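Local coordinates for protein teicoplanin pseudoaglycone deacetylases Orf2 (Actinoplanes teichomyceticus, PDB 3DFM) that probably acts as a zinc-binding deacetylase of the PIG-L family, hydrolysing a linear amide bond, with teicoplanin pseudoaglycone as its likely substrate, at residues L39-F44 against G93-S98; A156-H161 against W185-Y190. All blocks are in the same frame, centred on the assembly; numbering follows the deposited sequence.

Contact 1 of 2, residues L39-F44 against G93-S98. With ZN (zinc ion), chain C; SO4 (sulfate ion), chain H.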
ATOM      1  N   LEU A  39      -4.760  -5.344  12.246  1.00 30.00           N
ATOM      2  CA  LEU A  39      -3.754  -6.130  11.539  1.00 29.24           C
ATOM      3  C   LEU A  39      -3.421  -5.490  10.196  1.00 28.04           C
ATOM      4  O   LEU A  39      -4.323  -5.197   9.424  1.00 28.14           O
ATOM      5  CB  LEU A  39      -4.259  -7.557  11.321  1.00 29.12           C
ATOM      6  CG  LEU A  39      -3.322  -8.492  10.554  1.00 29.32           C
ATOM      7  CD1 LEU A  39      -2.002  -8.703  11.299  1.00 29.68           C
ATOM      8  CD2 LEU A  39      -3.998  -9.819  10.291  1.00 29.61           C
ATOM      9  N   VAL A  40      -2.131  -5.258   9.940  1.00 27.41           N
ATOM     10  CA  VAL A  40      -1.671  -4.709   8.647  1.00 26.31           C
ATOM     11  C   VAL A  40      -0.946  -5.797   7.852  1.00 25.24           C
ATOM     12  O   VAL A  40       0.202  -6.135   8.132  1.00 25.20           O
ATOM     13  CB  VAL A  40      -0.747  -3.475   8.811  1.00 26.76           C
ATOM     14  CG1 VAL A  40      -0.345  -2.916   7.431  1.00 26.86           C
ATOM     15  CG2 VAL A  40      -1.417  -2.385   9.653  1.00 25.76           C
ATOM     16  N   TYR A  41      -1.648  -6.339   6.869  1.00 24.78           N
ATOM     17  CA  TYR A  41      -1.140  -7.371   5.987  1.00 24.42           C
ATOM     18  C   TYR A  41      -0.632  -6.691   4.717  1.00 24.05           C
ATOM     19  O   TYR A  41      -1.357  -5.911   4.099  1.00 23.99           O
ATOM     20  CB  TYR A  41      -2.266  -8.366   5.659  1.00 25.09           C
ATOM     21  CG  TYR A  41      -2.018  -9.265   4.458  1.00 25.36           C
ATOM     22  CD1 TYR A  41      -0.986 -10.205   4.467  1.00 26.20           C
ATOM     23  CD2 TYR A  41      -2.812  -9.172   3.317  1.00 25.78           C
ATOM     24  CE1 TYR A  41      -0.747 -11.040   3.362  1.00 27.26           C
ATOM     25  CE2 TYR A  41      -2.585  -9.995   2.204  1.00 26.50           C
ATOM     26  CZ  TYR A  41      -1.547 -10.922   2.233  1.00 26.96           C
ATOM     27  OH  TYR A  41      -1.303 -11.739   1.147  1.00 27.02           O
ATOM     28  N   THR A  42       0.614  -6.982   4.354  1.00 23.81           N
ATOM     29  CA  THR A  42       1.227  -6.416   3.146  1.00 24.57           C
ATOM     30  C   THR A  42       1.316  -7.503   2.083  1.00 24.55           C
ATOM     31  O   THR A  42       1.915  -8.553   2.315  1.00 24.86           O
ATOM     32  CB  THR A  42       2.628  -5.804   3.469  1.00 23.92           C
ATOM     33  OG1 THR A  42       2.434  -4.680   4.342  1.00 23.77           O
ATOM     34  CG2 THR A  42       3.340  -5.316   2.179  1.00 25.31           C
ATOM     35  N   VAL A  43       0.715  -7.249   0.921  1.00 25.06           N
ATOM     36  CA  VAL A  43       0.673  -8.239  -0.156  1.00 24.70           C
ATOM     37  C   VAL A  43       2.056  -8.539  -0.751  1.00 25.10           C
ATOM     38  O   VAL A  43       2.520  -9.675  -0.699  1.00 24.02           O
ATOM     39  CB  VAL A  43      -0.305  -7.806  -1.271  1.00 24.62           C
ATOM     40  CG1 VAL A  43      -0.304  -8.808  -2.396  1.00 24.44           C
ATOM     41  CG2 VAL A  43      -1.721  -7.638  -0.707  1.00 23.80           C
ATOM     42  N   PHE A  44       2.708  -7.512  -1.304  1.00 25.10           N
ATOM     43  CA  PHE A  44       3.976  -7.691  -2.000  1.00 25.70           C
ATOM     44  C   PHE A  44       5.194  -7.661  -1.076  1.00 26.47           C
ATOM     45  O   PHE A  44       6.074  -6.813  -1.193  1.00 27.38           O
ATOM     46  CB  PHE A  44       4.089  -6.738  -3.225  1.00 25.54           C
ATOM     47  CG  PHE A  44       3.063  -7.019  -4.254  1.00 24.55           C
ATOM     48  CD1 PHE A  44       3.225  -8.076  -5.132  1.00 24.99           C
ATOM     49  CD2 PHE A  44       1.874  -6.305  -4.281  1.00 26.27           C
ATOM     50  CE1 PHE A  44       2.246  -8.380  -6.058  1.00 25.21           C
ATOM     51  CE2 PHE A  44       0.882  -6.606  -5.220  1.00 28.27           C
ATOM     52  CZ  PHE A  44       1.067  -7.648  -6.097  1.00 26.13           C
ATOM     53  N   GLY A  93       2.956 -10.973   3.435  1.00 26.75           N
ATOM     54  CA  GLY A  93       2.547 -11.850   2.361  1.00 26.70           C
ATOM     55  C   GLY A  93       3.649 -12.482   1.542  1.00 26.97           C
ATOM     56  O   GLY A  93       4.819 -12.051   1.571  1.00 27.36           O
ATOM     57  N   ARG A  94       3.245 -13.463   0.748  1.00 26.43           N
ATOM     58  CA  ARG A  94       4.160 -14.255  -0.074  1.00 26.59           C
ATOM     59  C   ARG A  94       4.453 -13.696  -1.484  1.00 26.80           C
ATOM     60  O   ARG A  94       5.306 -14.243  -2.182  1.00 26.45           O
ATOM     61  CB  ARG A  94       3.582 -15.661  -0.239  1.00 26.66           C
ATOM     62  CG  ARG A  94       2.360 -15.686  -1.161  1.00 27.21           C
ATOM     63  CD  ARG A  94       1.858 -17.085  -1.328  1.00 30.72           C
ATOM     64  NE  ARG A  94       0.513 -17.158  -1.895  1.00 30.30           N
ATOM     65  CZ  ARG A  94       0.228 -17.418  -3.170  1.00 31.49           C
ATOM     66  NH1 ARG A  94       1.195 -17.580  -4.075  1.00 31.70           N
ATOM     67  NH2 ARG A  94      -1.039 -17.477  -3.542  1.00 32.36           N
ATOM     68  N   PHE A  95       3.722 -12.670  -1.917  1.00 26.40           N
ATOM     69  CA  PHE A  95       3.755 -12.242  -3.327  1.00 26.96           C
ATOM     70  C   PHE A  95       4.983 -11.415  -3.617  1.00 27.58           C
ATOM     71  O   PHE A  95       5.359 -10.570  -2.815  1.00 27.88           O
ATOM     72  CB  PHE A  95       2.459 -11.514  -3.714  1.00 26.58           C
ATOM     73  CG  PHE A  95       1.249 -12.375  -3.548  1.00 26.63           C
ATOM     74  CD1 PHE A  95       0.891 -13.280  -4.546  1.00 27.75           C
ATOM     75  CD2 PHE A  95       0.509 -12.343  -2.359  1.00 26.07           C
ATOM     76  CE1 PHE A  95      -0.211 -14.127  -4.379  1.00 27.98           C
ATOM     77  CE2 PHE A  95      -0.584 -13.181  -2.182  1.00 26.58           C
ATOM     78  CZ  PHE A  95      -0.942 -14.075  -3.195  1.00 26.36           C
ATOM     79  N   LEU A  96       5.627 -11.696  -4.747  1.00 28.35           N
ATOM     80  CA  LEU A  96       6.880 -11.036  -5.104  1.00 28.03           C
ATOM     81  C   LEU A  96       6.605  -9.675  -5.714  1.00 27.62           C
ATOM     82  O   LEU A  96       5.808  -9.545  -6.644  1.00 26.79           O
ATOM     83  CB  LEU A  96       7.702 -11.901  -6.069  1.00 28.62           C
ATOM     84  CG  LEU A  96       8.257 -13.248  -5.597  1.00 29.28           C
ATOM     85  CD1 LEU A  96       8.893 -14.017  -6.759  1.00 31.19           C
ATOM     86  CD2 LEU A  96       9.245 -13.053  -4.460  1.00 30.92           C
ATOM     87  N   ASP A  97       7.266  -8.649  -5.188  1.00 27.05           N
ATOM     88  CA  ASP A  97       7.104  -7.314  -5.745  1.00 27.17           C
ATOM     89  C   ASP A  97       7.482  -7.289  -7.233  1.00 26.94           C
ATOM     90  O   ASP A  97       8.231  -8.150  -7.690  1.00 25.70           O
ATOM     91  CB  ASP A  97       7.937  -6.303  -4.968  1.00 27.55           C
ATOM     92  CG  ASP A  97       7.495  -4.886  -5.229  1.00 29.18           C
ATOM     93  OD1 ASP A  97       6.372  -4.711  -5.751  1.00 30.79           O
ATOM     94  OD2 ASP A  97       8.262  -3.956  -4.940  1.00 29.65           O
ATOM     95  N   SER A  98       6.964  -6.301  -7.963  1.00 27.38           N
ATOM     96  CA  SER A  98       7.157  -6.180  -9.416  1.00 28.97           C
ATOM     97  C   SER A  98       8.606  -6.419  -9.917  1.00 28.82           C
ATOM     98  O   SER A  98       8.800  -7.070 -10.951  1.00 29.75           O
ATOM     99  CB  SER A  98       6.649  -4.821  -9.906  1.00 29.05           C
ATOM    100  OG  SER A  98       7.527  -3.801  -9.455  1.00 30.23           O
TER
HETATM  101 ZN    ZN C 402       5.382  -3.227  -6.346  1.00 34.62          ZN
HETATM  102  S   SO4 H 301       7.744  -1.078  -6.888  0.70 13.38           S
HETATM  103  O1  SO4 H 301       9.091  -1.576  -7.119  0.70 24.40           O
HETATM  104  O2  SO4 H 301       6.821  -2.062  -7.355  0.70 22.05           O
HETATM  105  O3  SO4 H 301       7.713  -0.757  -5.470  0.70 26.41           O
HETATM  106  O4  SO4 H 301       7.525   0.112  -7.673  0.70 23.06           O
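V43 and F95 meet where two neighbouring parallel strands run out into loops: CG1 of V43 lies 3.6 Å from CD2 of F95, approaching the ring obliquely. That methyl is anti to the backbone N (chi1 178°), which also sets it over one face of the F44 ring, near the rim. F95 turns its ring edge to Y41, its CE2 3.7 Å from Y41 OH, while the aliphatic CG of R94 covers one face. F44 packs its CD1 against CB of F95 (3.8 Å) and turns the same ring edge to L96 O, 3.3 Å from CD1. G93 suits its place because a side chain would run into the carbonyls of T42 and V43; its N donates to T42 O at 2.9 Å. A weak, 3.4 Å bond joins F95 N to V43 O. Beyond these, D97 swings CG anti to its backbone N (chi1 -163°) and binds zinc through OD1 at 1.9 Å, with H16, D163 and a sulfate oxygen as further ligands. R94 is tied by salt bridges to E135 and D139 of helix 126-147, which also packs on F95 and Y41, while V43 and F44 rest on helix 162-177 and strand 37-42 pairs with strand 9-14.

Contact 2 of 2, residues A156-H161 against W185-Y190. With ZN (zinc ion), chain E; SO4 (sulfate ion), chain H; SO4 (sulfate ion), chain G.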
ATOM      1  N   ALA A 156      -6.700   3.014  -2.700  1.00 26.60           N
ATOM      2  CA  ALA A 156      -7.505   3.386  -3.856  1.00 26.90           C
ATOM      3  C   ALA A 156      -6.746   3.176  -5.175  1.00 27.73           C
ATOM      4  O   ALA A 156      -7.356   3.085  -6.246  1.00 27.63           O
ATOM      5  CB  ALA A 156      -7.983   4.839  -3.717  1.00 27.34           C
ATOM      6  N   ALA A 157      -5.422   3.053  -5.081  1.00 28.10           N
ATOM      7  CA  ALA A 157      -4.509   2.971  -6.240  1.00 29.13           C
ATOM      8  C   ALA A 157      -4.504   4.275  -7.049  1.00 29.99           C
ATOM      9  O   ALA A 157      -4.318   4.280  -8.270  1.00 30.64           O
ATOM     10  CB  ALA A 157      -4.810   1.747  -7.134  1.00 28.42           C
ATOM     11  N   ILE A 158      -4.717   5.380  -6.352  1.00 31.53           N
ATOM     12  CA  ILE A 158      -4.436   6.694  -6.912  1.00 32.96           C
ATOM     13  C   ILE A 158      -2.967   6.664  -7.292  1.00 33.57           C
ATOM     14  O   ILE A 158      -2.120   6.251  -6.491  1.00 34.00           O
ATOM     15  CB  ILE A 158      -4.732   7.826  -5.892  1.00 33.27           C
ATOM     16  CG1 ILE A 158      -6.247   8.041  -5.769  1.00 33.38           C
ATOM     17  CG2 ILE A 158      -4.018   9.133  -6.284  1.00 32.90           C
ATOM     18  CD1 ILE A 158      -6.675   8.687  -4.466  1.00 33.04           C
ATOM     19  N   GLY A 159      -2.677   7.046  -8.534  1.00 34.35           N
ATOM     20  CA  GLY A 159      -1.316   6.997  -9.055  1.00 34.89           C
ATOM     21  C   GLY A 159      -1.160   5.842 -10.017  1.00 35.77           C
ATOM     22  O   GLY A 159      -0.158   5.754 -10.733  1.00 36.05           O
ATOM     23  N   GLU A 160      -2.152   4.945 -10.011  1.00 35.83           N
ATOM     24  CA  GLU A 160      -2.226   3.795 -10.929  1.00 36.45           C
ATOM     25  C   GLU A 160      -1.027   2.863 -10.914  1.00 35.76           C
ATOM     26  O   GLU A 160      -0.714   2.218 -11.927  1.00 36.48           O
ATOM     27  CB  GLU A 160      -2.541   4.244 -12.370  1.00 36.91           C
ATOM     28  CG  GLU A 160      -3.808   5.069 -12.489  1.00 38.13           C
ATOM     29  CD  GLU A 160      -3.963   5.689 -13.868  1.00 38.64           C
ATOM     30  OE1 GLU A 160      -4.190   6.912 -13.942  1.00 43.53           O
ATOM     31  OE2 GLU A 160      -3.853   4.958 -14.870  1.00 40.48           O
ATOM     32  N   HIS A 161      -0.360   2.751  -9.771  1.00 34.96           N
ATOM     33  CA  HIS A 161       0.678   1.741  -9.642  1.00 33.87           C
ATOM     34  C   HIS A 161       0.052   0.344  -9.841  1.00 33.57           C
ATOM     35  O   HIS A 161      -0.970   0.049  -9.233  1.00 33.08           O
ATOM     36  CB  HIS A 161       1.345   1.833  -8.276  1.00 33.76           C
ATOM     37  CG  HIS A 161       2.663   1.151  -8.220  1.00 32.20           C
ATOM     38  ND1 HIS A 161       2.801  -0.209  -8.389  1.00 31.95           N
ATOM     39  CD2 HIS A 161       3.913   1.641  -8.045  1.00 32.48           C
ATOM     40  CE1 HIS A 161       4.081  -0.528  -8.318  1.00 33.94           C
ATOM     41  NE2 HIS A 161       4.775   0.576  -8.099  1.00 31.85           N
ATOM     42  N   TRP A 185      -8.247   3.987   1.202  1.00 27.74           N
ATOM     43  CA  TRP A 185      -7.511   5.179   1.598  1.00 27.16           C
ATOM     44  C   TRP A 185      -6.950   5.904   0.376  1.00 27.51           C
ATOM     45  O   TRP A 185      -6.751   5.306  -0.673  1.00 27.13           O
ATOM     46  CB  TRP A 185      -6.383   4.843   2.583  1.00 26.49           C
ATOM     47  CG  TRP A 185      -5.245   3.953   2.083  1.00 25.65           C
ATOM     48  CD1 TRP A 185      -4.360   4.215   1.052  1.00 24.18           C
ATOM     49  CD2 TRP A 185      -4.835   2.708   2.656  1.00 25.44           C
ATOM     50  NE1 TRP A 185      -3.459   3.181   0.934  1.00 24.52           N
ATOM     51  CE2 TRP A 185      -3.722   2.249   1.915  1.00 25.22           C
ATOM     52  CE3 TRP A 185      -5.306   1.927   3.729  1.00 26.10           C
ATOM     53  CZ2 TRP A 185      -3.074   1.036   2.206  1.00 26.11           C
ATOM     54  CZ3 TRP A 185      -4.661   0.712   4.013  1.00 25.30           C
ATOM     55  CH2 TRP A 185      -3.562   0.281   3.250  1.00 25.30           C
ATOM     56  N   GLU A 186      -6.712   7.199   0.531  1.00 28.09           N
ATOM     57  CA  GLU A 186      -6.080   7.986  -0.506  1.00 28.35           C
ATOM     58  C   GLU A 186      -4.585   7.704  -0.463  1.00 28.36           C
ATOM     59  O   GLU A 186      -3.937   7.974   0.555  1.00 28.06           O
ATOM     60  CB  GLU A 186      -6.351   9.464  -0.246  1.00 28.79           C
ATOM     61  CG  GLU A 186      -5.694  10.389  -1.246  1.00 30.02           C
ATOM     62  CD  GLU A 186      -5.910  11.857  -0.906  1.00 30.35           C
ATOM     63  OE1 GLU A 186      -5.858  12.228   0.293  1.00 30.65           O
ATOM     64  OE2 GLU A 186      -6.119  12.638  -1.850  1.00 31.84           O
ATOM     65  N   ASP A 187      -4.049   7.166  -1.558  1.00 28.71           N
ATOM     66  CA  ASP A 187      -2.625   6.781  -1.629  1.00 29.21           C
ATOM     67  C   ASP A 187      -1.699   7.979  -1.438  1.00 29.58           C
ATOM     68  O   ASP A 187      -1.788   8.958  -2.187  1.00 29.53           O
ATOM     69  CB  ASP A 187      -2.295   6.118  -2.973  1.00 29.08           C
ATOM     70  CG  ASP A 187      -3.239   4.971  -3.322  1.00 29.92           C
ATOM     71  OD1 ASP A 187      -2.765   3.824  -3.462  1.00 29.62           O
ATOM     72  OD2 ASP A 187      -4.452   5.220  -3.446  1.00 31.28           O
ATOM     73  N   LEU A 188      -0.805   7.898  -0.450  1.00 29.52           N
ATOM     74  CA  LEU A 188       0.197   8.951  -0.235  1.00 29.63           C
ATOM     75  C   LEU A 188       1.616   8.398  -0.331  1.00 30.20           C
ATOM     76  O   LEU A 188       1.856   7.248   0.054  1.00 30.80           O
ATOM     77  CB  LEU A 188      -0.018   9.636   1.116  1.00 29.01           C
ATOM     78  CG  LEU A 188      -1.333  10.371   1.363  1.00 28.74           C
ATOM     79  CD1 LEU A 188      -1.373  10.850   2.813  1.00 27.29           C
ATOM     80  CD2 LEU A 188      -1.530  11.523   0.395  1.00 28.01           C
ATOM     81  N   PRO A 189       2.574   9.212  -0.822  1.00 30.47           N
ATOM     82  CA  PRO A 189       2.414  10.601  -1.266  1.00 30.34           C
ATOM     83  C   PRO A 189       1.831  10.775  -2.678  1.00 30.93           C
ATOM     84  O   PRO A 189       1.723  11.910  -3.144  1.00 31.40           O
ATOM     85  CB  PRO A 189       3.847  11.152  -1.201  1.00 30.39           C
ATOM     86  CG  PRO A 189       4.709   9.999  -1.475  1.00 30.29           C
ATOM     87  CD  PRO A 189       3.975   8.765  -0.930  1.00 30.58           C
ATOM     88  N   TYR A 190       1.443   9.679  -3.333  1.00 30.75           N
ATOM     89  CA  TYR A 190       0.904   9.718  -4.696  1.00 31.57           C
ATOM     90  C   TYR A 190      -0.095  10.847  -4.933  1.00 32.24           C
ATOM     91  O   TYR A 190       0.018  11.567  -5.938  1.00 32.31           O
ATOM     92  CB  TYR A 190       0.237   8.388  -5.072  1.00 31.44           C
ATOM     93  CG  TYR A 190       1.182   7.216  -5.210  1.00 31.61           C
ATOM     94  CD1 TYR A 190       1.688   6.853  -6.459  1.00 31.28           C
ATOM     95  CD2 TYR A 190       1.567   6.464  -4.095  1.00 30.68           C
ATOM     96  CE1 TYR A 190       2.558   5.787  -6.600  1.00 31.00           C
ATOM     97  CE2 TYR A 190       2.442   5.380  -4.231  1.00 30.01           C
ATOM     98  CZ  TYR A 190       2.923   5.053  -5.490  1.00 30.99           C
ATOM     99  OH  TYR A 190       3.770   3.992  -5.667  1.00 31.07           O
TER
HETATM  100 ZN    ZN E 404      -6.523  14.548  -1.274  1.00 46.71          ZN
HETATM  101  S   SO4 H 301       7.744  -1.078  -6.888  0.70 13.38           S
HETATM  102  O1  SO4 H 301       9.091  -1.576  -7.119  0.70 24.40           O
HETATM  103  O2  SO4 H 301       6.821  -2.062  -7.355  0.70 22.05           O
HETATM  104  O3  SO4 H 301       7.713  -0.757  -5.470  0.70 26.41           O
HETATM  105  O4  SO4 H 301       7.525   0.112  -7.673  0.70 23.06           O
HETATM  106  S   SO4 G 300       5.568   2.970  -2.520  1.00 14.30           S
HETATM  107  O1  SO4 G 300       5.259   4.116  -1.703  1.00 26.17           O
HETATM  108  O2  SO4 G 300       5.854   1.784  -1.737  1.00 26.05           O
HETATM  109  O3  SO4 G 300       4.488   2.857  -3.471  1.00 20.70           O
HETATM  110  O4  SO4 G 300       6.751   3.121  -3.349  1.00 28.47           O
HETATM  111  O   HOH W   1      -9.040  14.457  -1.089  1.00 42.11           O
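Two loops at the C-terminal ends of neighbouring parallel strands, 151-155 and 182-185, pack together here beside the zinc site of this PIG-L fold, and a type II beta turn from A157 to E160 shapes one of them. A backbone bond from A156 N to W185 O (3.1 Å) continues the strand pairing into the loops. D187 then pushes its carboxylate under the turn: OD2 accepts a weak bond from I158 N at 2.9 Å, while OD1 accepts from ND1 of H164, a zinc ligand, so this buried aspartate is a second-shell residue that probably helps orient the imidazole. I158 sends CD1 to CG of E186, whose extended chain carries OE2 to a separate zinc that it shares with H250. G159 is needed at the turn, since its backbone angles would jam a side chain against the preceding carbonyl and a CB would strike CD1 of Y190. The Y190 ring meets I158 O and G159 CA obliquely, and its OH reaches CD2 of H161 at 3.3 Å. Y190 OH also donates to O3 of a sulfate at 2.6 Å. Were Y190 an alanine, a gap would probably open beside G159 and that sulfate would lose its hydroxyl donor. H161, with CG anti to the backbone N (chi1 -162°), caps the helix that follows through ND1 to D163 N; its other ring nitrogen, NE2, donates to O4 of a second sulfate at 2.8 Å and 161°, in the plane of the ring.

Contact 1 closes before contact 2 opens, so the two follow in series along the chain, their centres about 17 Å apart and their nearest atoms about 5 Å. Both grow from the same mixed sheet: contact 1 from its edge strand 89-92 and the adjacent 37-42, contact 2 from 151-155 and 182-185, with strand 9-14 between the two pairs. Helix 162-177 is common to them, packing on contact 1 and beginning right after H161. One sulfate, probably from the crystallisation liquor, bridges the loops, taking hydrogen bonds from S98 and H161. The loops carrying D97-S98 and H161 thus converge on one sulfate at a zinc, while E186 serves a separate metal, consistent with a pocket at the strand ends.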